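Local coordinates for hypothetical protein Atu1913 (Agrobacterium tumefaciens str., PDB 2B1Y), which is of unknown function, belongs to the DUF1883 family, and forms a two-fold symmetric pair of intertwined chains in the crystal, at the interface of chains A and B. Residues are numbered along the deposited sequence; one frame, centred on the assembly and turned at random. Chains: chain A/B, hypothetical protein Atu1913.

Contact 1: the interface of chains A and B. Residues chain A 71-75; chain B 9-11, 13, 33.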
# COMPACT_ATOMS: atom_id res chain seq x y z
N TRP A 71 -0.59 8.30 -18.21
CA TRP A 71 -1.59 7.83 -17.23
C TRP A 71 -1.75 6.32 -17.30
O TRP A 71 -1.55 5.71 -18.35
CB TRP A 71 -2.95 8.54 -17.43
CG TRP A 71 -2.89 9.97 -16.97
CD1 TRP A 71 -2.72 11.08 -17.76
CD2 TRP A 71 -2.93 10.44 -15.61
NE1 TRP A 71 -2.69 12.21 -16.98
CE2 TRP A 71 -2.83 11.85 -15.66
CE3 TRP A 71 -3.11 9.81 -14.37
CZ2 TRP A 71 -2.85 12.65 -14.51
CZ3 TRP A 71 -3.12 10.59 -13.22
CH2 TRP A 71 -2.98 12.01 -13.30
N HIS A 72 -2.10 5.72 -16.15
CA HIS A 72 -2.33 4.28 -16.03
C HIS A 72 -3.64 4.10 -15.28
O HIS A 72 -3.89 4.83 -14.36
CB HIS A 72 -1.21 3.64 -15.21
CG HIS A 72 0.13 3.70 -15.88
ND1 HIS A 72 0.61 2.70 -16.69
CD2 HIS A 72 1.05 4.70 -15.93
CE1 HIS A 72 1.80 3.04 -17.15
NE2 HIS A 72 2.07 4.26 -16.74
N LEU A 73 -4.49 3.16 -15.71
CA LEU A 73 -5.75 2.93 -15.02
C LEU A 73 -5.68 1.51 -14.47
O LEU A 73 -5.42 0.56 -15.24
CB LEU A 73 -6.93 3.05 -15.98
CG LEU A 73 -8.27 2.72 -15.33
CD1 LEU A 73 -8.58 3.82 -14.34
CD2 LEU A 73 -9.33 2.58 -16.39
N ILE A 74 -5.92 1.39 -13.18
CA ILE A 74 -5.94 0.08 -12.53
C ILE A 74 -7.34 -0.22 -12.10
O ILE A 74 -7.97 0.61 -11.46
CB ILE A 74 -5.03 0.06 -11.28
CG1 ILE A 74 -3.58 0.26 -11.69
CG2 ILE A 74 -5.24 -1.24 -10.44
CD1 ILE A 74 -3.04 -0.68 -12.69
N ILE A 75 -7.81 -1.41 -12.44
CA ILE A 75 -9.02 -1.98 -11.83
C ILE A 75 -8.55 -3.12 -10.94
O ILE A 75 -7.80 -3.98 -11.40
CB ILE A 75 -9.98 -2.57 -12.91
CG1 ILE A 75 -10.27 -1.50 -13.99
CG2 ILE A 75 -11.25 -3.10 -12.25
CD1 ILE A 75 -10.90 -0.26 -13.48
N THR B 9 -6.29 -5.42 -13.13
CA THR B 9 -6.17 -5.23 -14.55
C THR B 9 -5.53 -3.87 -14.78
O THR B 9 -5.93 -2.90 -14.17
CB THR B 9 -7.57 -5.14 -15.18
OG1 THR B 9 -8.25 -6.38 -14.98
CG2 THR B 9 -7.43 -4.85 -16.67
N HIS B 10 -4.52 -3.82 -15.65
CA HIS B 10 -3.77 -2.59 -15.87
C HIS B 10 -3.95 -2.10 -17.31
O HIS B 10 -3.57 -2.81 -18.23
CB HIS B 10 -2.27 -2.86 -15.58
CG HIS B 10 -1.34 -1.78 -16.07
ND1 HIS B 10 -0.11 -2.05 -16.65
CD2 HIS B 10 -1.49 -0.43 -16.10
CE1 HIS B 10 0.47 -0.92 -16.99
NE2 HIS B 10 -0.34 0.08 -16.67
N TYR B 11 -4.54 -0.92 -17.50
CA TYR B 11 -4.55 -0.24 -18.80
C TYR B 11 -3.45 0.84 -18.80
O TYR B 11 -3.48 1.77 -18.00
CB TYR B 11 -5.91 0.44 -19.12
CG TYR B 11 -7.11 -0.48 -19.02
CD1 TYR B 11 -7.61 -1.10 -20.17
CD2 TYR B 11 -7.73 -0.75 -17.79
CE1 TYR B 11 -8.70 -1.98 -20.13
CE2 TYR B 11 -8.86 -1.66 -17.74
CZ TYR B 11 -9.31 -2.26 -18.93
OH TYR B 11 -10.37 -3.14 -18.92
N LEU B 13 -2.59 3.85 -20.50
CA LEU B 13 -3.31 4.79 -21.36
C LEU B 13 -2.41 5.76 -22.13
O LEU B 13 -2.91 6.57 -22.91
CB LEU B 13 -4.33 5.60 -20.55
CG LEU B 13 -5.36 4.76 -19.77
CD1 LEU B 13 -6.28 5.68 -19.02
CD2 LEU B 13 -6.16 3.88 -20.70
N ARG B 33 -8.51 3.04 -10.01
CA ARG B 33 -7.45 3.99 -9.60
C ARG B 33 -6.77 4.47 -10.86
O ARG B 33 -6.22 3.67 -11.62
CB ARG B 33 -6.41 3.28 -8.73
CG ARG B 33 -6.94 2.31 -7.71
CD ARG B 33 -5.80 1.86 -6.79
NE ARG B 33 -6.09 0.59 -6.14
CZ ARG B 33 -5.67 0.23 -4.93
NH1 ARG B 33 -5.99 -0.98 -4.47
NH2 ARG B 33 -4.97 1.08 -4.17

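Contact 2: the interface of chains A and B. Residues chain A 10-12, 35-37, 40; chain B 70-72, 74.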
# COMPACT_ATOMS: atom_id res chain seq x y z
N HIS A 10 10.32 4.23 12.47
CA HIS A 10 11.05 3.10 11.88
C HIS A 10 12.20 2.69 12.78
O HIS A 10 13.11 3.48 13.00
CB HIS A 10 11.57 3.52 10.48
CG HIS A 10 12.59 2.58 9.90
ND1 HIS A 10 13.70 3.02 9.20
CD2 HIS A 10 12.68 1.23 9.96
CE1 HIS A 10 14.42 1.97 8.83
NE2 HIS A 10 13.83 0.87 9.28
N TYR A 11 12.18 1.46 13.31
CA TYR A 11 13.34 0.86 13.98
C TYR A 11 14.05 -0.09 12.99
O TYR A 11 13.46 -1.06 12.53
CB TYR A 11 12.96 0.06 15.25
CG TYR A 11 12.14 0.84 16.26
CD1 TYR A 11 12.78 1.47 17.34
CD2 TYR A 11 10.75 0.96 16.14
CE1 TYR A 11 12.07 2.22 18.29
CE2 TYR A 11 10.00 1.74 17.11
CZ TYR A 11 10.70 2.36 18.17
OH TYR A 11 10.04 3.11 19.10
N ASP A 12 15.29 0.24 12.65
CA ASP A 12 16.13 -0.70 11.91
C ASP A 12 16.76 -1.65 12.92
O ASP A 12 17.67 -1.26 13.64
CB ASP A 12 17.20 0.08 11.15
CG ASP A 12 18.03 -0.79 10.27
OD1 ASP A 12 17.96 -2.06 10.36
OD2 ASP A 12 18.78 -0.19 9.48
N MSE A 35 9.01 -6.36 9.23
CA MSE A 35 9.26 -6.69 7.82
C MSE A 35 10.73 -6.81 7.49
O MSE A 35 11.59 -6.29 8.20
CB MSE A 35 8.62 -5.61 6.93
CG MSE A 35 9.17 -4.20 7.24
SE MSE A 35 8.24 -2.80 6.25
CE MSE A 35 6.68 -2.63 7.37
N THR A 36 10.99 -7.48 6.37
CA THR A 36 12.34 -7.68 5.88
C THR A 36 12.78 -6.38 5.21
O THR A 36 11.95 -5.47 4.96
CB THR A 36 12.37 -8.84 4.86
OG1 THR A 36 11.58 -8.47 3.72
CG2 THR A 36 11.86 -10.14 5.45
N GLY A 37 14.07 -6.30 4.87
CA GLY A 37 14.58 -5.13 4.17
C GLY A 37 13.91 -4.86 2.82
O GLY A 37 13.63 -3.73 2.48
N PHE A 40 10.73 -3.32 3.61
CA PHE A 40 10.90 -1.92 4.01
C PHE A 40 11.07 -1.01 2.77
O PHE A 40 10.57 0.11 2.72
CB PHE A 40 12.06 -1.73 5.00
CG PHE A 40 12.26 -0.29 5.41
CD1 PHE A 40 11.25 0.38 6.10
CD2 PHE A 40 13.41 0.40 5.04
CE1 PHE A 40 11.40 1.73 6.45
CE2 PHE A 40 13.58 1.74 5.38
CZ PHE A 40 12.57 2.41 6.10
N HIS B 70 17.73 -9.51 8.12
CA HIS B 70 17.72 -8.10 8.54
C HIS B 70 16.26 -7.71 8.65
O HIS B 70 15.49 -7.84 7.70
CB HIS B 70 18.37 -7.27 7.43
CG HIS B 70 18.68 -5.85 7.79
ND1 HIS B 70 19.77 -5.19 7.26
CD2 HIS B 70 18.04 -4.94 8.56
CE1 HIS B 70 19.80 -3.95 7.70
NE2 HIS B 70 18.76 -3.77 8.50
N TRP B 71 15.88 -7.22 9.83
CA TRP B 71 14.48 -6.92 10.17
C TRP B 71 14.28 -5.43 10.43
O TRP B 71 15.20 -4.74 10.86
CB TRP B 71 14.00 -7.76 11.37
CG TRP B 71 13.80 -9.20 10.99
CD1 TRP B 71 14.67 -10.23 11.21
CD2 TRP B 71 12.68 -9.75 10.27
NE1 TRP B 71 14.15 -11.40 10.70
CE2 TRP B 71 12.93 -11.14 10.12
CE3 TRP B 71 11.48 -9.22 9.78
CZ2 TRP B 71 12.04 -12.00 9.47
CZ3 TRP B 71 10.59 -10.06 9.12
CH2 TRP B 71 10.88 -11.45 8.97
N HIS B 72 13.06 -4.94 10.13
CA HIS B 72 12.69 -3.55 10.36
C HIS B 72 11.34 -3.55 11.06
O HIS B 72 10.52 -4.36 10.73
CB HIS B 72 12.52 -2.84 9.00
CG HIS B 72 13.81 -2.72 8.24
ND1 HIS B 72 14.63 -1.62 8.33
CD2 HIS B 72 14.45 -3.61 7.44
CE1 HIS B 72 15.69 -1.80 7.57
NE2 HIS B 72 15.62 -3.01 7.04
N ILE B 74 8.07 -1.24 12.00
CA ILE B 74 7.37 0.02 11.75
C ILE B 74 6.24 0.14 12.71
O ILE B 74 5.45 -0.79 12.84
CB ILE B 74 6.80 0.07 10.30
CG1 ILE B 74 7.94 0.05 9.30
CG2 ILE B 74 5.85 1.28 10.11
CD1 ILE B 74 8.97 1.10 9.44
O HOH W 1 16.00 -8.37 5.25

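Contact 3: the interface of chains A and B. Residues chain A 65, 67-71; chain B 14, 16-17, 22, 34.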
# COMPACT_ATOMS: atom_id res chain seq x y z
N VAL A 65 -8.94 13.30 -16.39
CA VAL A 65 -7.51 13.34 -16.14
C VAL A 65 -7.21 14.79 -15.70
O VAL A 65 -7.66 15.71 -16.36
CB VAL A 65 -6.78 12.97 -17.43
CG1 VAL A 65 -5.34 13.33 -17.34
CG2 VAL A 65 -7.01 11.45 -17.78
N GLU A 67 -4.18 16.55 -15.27
CA GLU A 67 -2.94 17.16 -15.80
C GLU A 67 -2.50 16.34 -16.99
O GLU A 67 -2.85 15.17 -17.06
CB GLU A 67 -1.80 17.09 -14.76
CG GLU A 67 -1.95 18.03 -13.59
CD GLU A 67 -2.09 19.46 -14.04
OE1 GLU A 67 -1.39 19.84 -15.01
OE2 GLU A 67 -2.90 20.20 -13.43
N THR A 68 -1.74 16.94 -17.91
CA THR A 68 -1.24 16.23 -19.08
C THR A 68 0.03 15.48 -18.74
O THR A 68 1.01 16.05 -18.29
CB THR A 68 -0.95 17.19 -20.26
OG1 THR A 68 -2.14 17.90 -20.58
CG2 THR A 68 -0.46 16.41 -21.49
N MSE A 69 -0.03 14.17 -18.93
CA MSE A 69 1.07 13.26 -18.63
C MSE A 69 0.69 11.83 -18.97
O MSE A 69 -0.34 11.63 -19.54
CB MSE A 69 1.48 13.35 -17.19
CG MSE A 69 0.35 13.29 -16.23
SE MSE A 69 1.10 13.94 -14.62
CE MSE A 69 2.51 14.74 -15.34
N HIS A 70 1.58 10.88 -18.71
CA HIS A 70 1.38 9.45 -19.01
C HIS A 70 0.54 8.90 -17.86
O HIS A 70 0.92 9.00 -16.70
CB HIS A 70 2.74 8.77 -19.01
CG HIS A 70 2.76 7.37 -19.54
ND1 HIS A 70 3.86 6.86 -20.21
CD2 HIS A 70 1.87 6.35 -19.47
CE1 HIS A 70 3.63 5.61 -20.55
NE2 HIS A 70 2.43 5.27 -20.12
N TRP A 71 -0.59 8.30 -18.21
CA TRP A 71 -1.59 7.83 -17.23
C TRP A 71 -1.75 6.32 -17.30
O TRP A 71 -1.55 5.71 -18.35
CB TRP A 71 -2.95 8.54 -17.43
CG TRP A 71 -2.89 9.97 -16.97
CD1 TRP A 71 -2.72 11.08 -17.76
CD2 TRP A 71 -2.93 10.44 -15.61
NE1 TRP A 71 -2.69 12.21 -16.98
CE2 TRP A 71 -2.83 11.85 -15.66
CE3 TRP A 71 -3.11 9.81 -14.37
CZ2 TRP A 71 -2.85 12.65 -14.51
CZ3 TRP A 71 -3.12 10.59 -13.22
CH2 TRP A 71 -2.98 12.01 -13.30
N LYS B 14 -1.11 5.65 -21.89
CA LYS B 14 -0.07 6.51 -22.46
C LYS B 14 -0.33 7.98 -22.14
O LYS B 14 -0.95 8.28 -21.14
CB LYS B 14 0.04 6.31 -23.98
CG LYS B 14 0.13 4.87 -24.44
CD LYS B 14 1.30 4.16 -23.81
CE LYS B 14 1.68 2.92 -24.60
NZ LYS B 14 2.94 2.31 -24.07
N LEU B 16 -2.02 11.42 -22.01
CA LEU B 16 -3.33 12.03 -22.19
C LEU B 16 -3.30 13.49 -21.75
O LEU B 16 -2.67 13.80 -20.74
CB LEU B 16 -4.38 11.30 -21.35
CG LEU B 16 -4.54 9.79 -21.59
CD1 LEU B 16 -5.54 9.21 -20.58
CD2 LEU B 16 -4.99 9.49 -23.03
N ARG B 17 -4.00 14.35 -22.48
CA ARG B 17 -4.08 15.77 -22.16
C ARG B 17 -5.02 15.97 -20.97
O ARG B 17 -6.01 15.24 -20.84
CB ARG B 17 -4.60 16.57 -23.36
CG ARG B 17 -4.02 17.98 -23.44
CD ARG B 17 -4.86 18.91 -24.32
NE ARG B 17 -4.43 20.30 -24.16
CZ ARG B 17 -4.77 21.30 -24.98
NH1 ARG B 17 -5.55 21.09 -26.03
NH2 ARG B 17 -4.33 22.52 -24.74
N LEU B 22 -12.18 9.52 -18.86
CA LEU B 22 -12.21 8.08 -19.01
C LEU B 22 -13.59 7.59 -18.57
O LEU B 22 -14.04 7.88 -17.44
CB LEU B 22 -11.14 7.46 -18.13
CG LEU B 22 -9.73 8.04 -18.25
CD1 LEU B 22 -8.79 7.28 -17.31
CD2 LEU B 22 -9.28 7.95 -19.70
N LEU B 34 -6.78 5.79 -11.07
CA LEU B 34 -6.09 6.42 -12.16
C LEU B 34 -4.80 7.02 -11.57
O LEU B 34 -4.86 7.73 -10.57
CB LEU B 34 -6.99 7.54 -12.70
CG LEU B 34 -6.30 8.43 -13.75
CD1 LEU B 34 -6.03 7.65 -15.06
CD2 LEU B 34 -7.16 9.71 -14.02

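Contact 1: the interface of chains A and B
A:His72 and B:His10 meet ring edge to ring edge, ND1 of the first 2.8 Å from NE2 of the second, each nitrogen lying in the plane of the other imidazole. One ring must supply the hydrogen and the other a bare nitrogen, and the coordinates do not say which. Next along the strand, the CD1 methyl at the tip of A:Ile74 packs 3.7 Å from CB of B:His10 and also touches CD2 of its ring, which probably helps hold that imidazole in place. On the opposite side of the sheet A:Leu73 and B:Tyr11 lie side by side and point the same way. The CD2 methyl of A:Leu73 rests 4.0 Å from CD2 of the phenol ring, while CG1 of A:Ile75 reaches its neighbouring CE2; chi1 of -54° sets the tyrosine ring beside its own backbone N, with its CD2-CE2 edge toward these two aliphatic groups. Behind the side chains, antiparallel main-chain bonds fix the register. A:Leu73 exchanges N-H and C=O with B:Tyr11, and A:Ile75 does the same with B:Thr9, whose N is 2.7 Å from the isoleucine O. A:Ile74 turns its polar groups the other way, its N 2.8 Å from O of B:Arg33. B:Leu13 N continues the row onto A:Trp71 O with a more bent bond, 139° at the hydrogen. Strand 69-76 of chain A is thus inserted between strands 8-16 and 30-36 of chain B, joining the two chains through a shared sheet.

Contact 2: the interface of chains A and B
A:Asp12 holds its CG anti to the backbone N (chi1 -175°), and B:His70 does likewise (chi1 -169°), a pair of torsions that points carboxylate and imidazole toward each other across the chains. The two planes are nearly coplanar, 21° apart. NE2 of B:His70 donates to OD1 of A:Asp12 on its syn side at 2.7 Å. B:His72 lies alongside the same aspartate, its CE1 3.7 Å from the carboxylate carbon CG. The imidazole of B:His72 is enclosed from several directions: CB of A:Phe40 stands over one face, 4.0 Å from the ring centre, and CA of A:Gly37 approaches CD2 at 3.6 Å. The phenyl ring of A:Phe40 in turn covers the A:His10 imidazole, whose NE2 sits above the phenyl centre, and probably steadies the A:His10-B:His72 pair from the second shell. A:Met35, a selenomethionine, bends at its end to bring CE within 3.5 Å of CG1 of B:Ile74. Its backbone N and O bond to the backbone O and N of B:His72, the histidine main-chain N lying 2.8 Å from A:Met35 O. Beyond them, the CG2 methyl of A:Thr36 touches the far rim of the B:Trp71 indole, and a water links A:Gly37 N to B:His70 O. Together these contacts hold strand 69-76 of chain B between strands 8-16 and 30-36 of chain A, with the start of helix 37-46 packed on B:His72, helping to join the two chains.

Contact 3: the interface of chains A and B
The indole of A:Trp71 and the side chain of B:Leu34 cross at about a right angle, with the leucine CG 3.5 Å from CE3 of the six-membered ring and its CD2 methyl over one indole face, near the rim. CB of A:Val65, from the tryptophan's own chain, lies over that same face. At the five-membered end CD1 of the indole meets CB of B:Leu16 at 4.0 Å. A bond from NE1 to the backbone O of A:Glu67, 3.0 Å long and in the ring plane, fixes the rotation of the indole. B:Leu16 sends its CD1 methyl to CG2 of A:Val65, the two side chains crossing nearly square, 3.9 Å apart. The A:His70 ring presents a face to CA of B:Lys14, 3.9 Å from the ring centre. A:Thr68 sets its CG2 methyl 3.7 Å from CA of B:Arg17. Backbone bonds underlie this packing: N and O of B:Leu16 pair with O and N of A:Met69, a selenomethionine, and A:Trp71 N reaches O of B:Lys14 from above its carbonyl plane. The patch joins the beginning of strand 69-76 of chain A, and the loop leading into it, to the end of strand 8-16 of chain B, with strand 30-36 of chain B supplying the leucine that packs on the indole.

Contacts 1 and 3 adjoin, their C-alpha centres about 11 Å apart, and share A:Trp71; they are successive stretches of one pairing, strand 69-76 of chain A against strand 8-16 of chain B. Contact 2 lies far off, about 31 Å from contact 1 and 35 Å from contact 3, and uses strands 8-16, 30-36 and 69-76 with the chains exchanged, adding the start of helix 37-46. By the two-fold symmetry, each chain lends strand 69-76 to a sheet of its partner, giving two composite sheet regions at opposite ends of the pair. Such reciprocity is consistent with a strand-swapped dimer, although the crystal alone does not prove its state in solution.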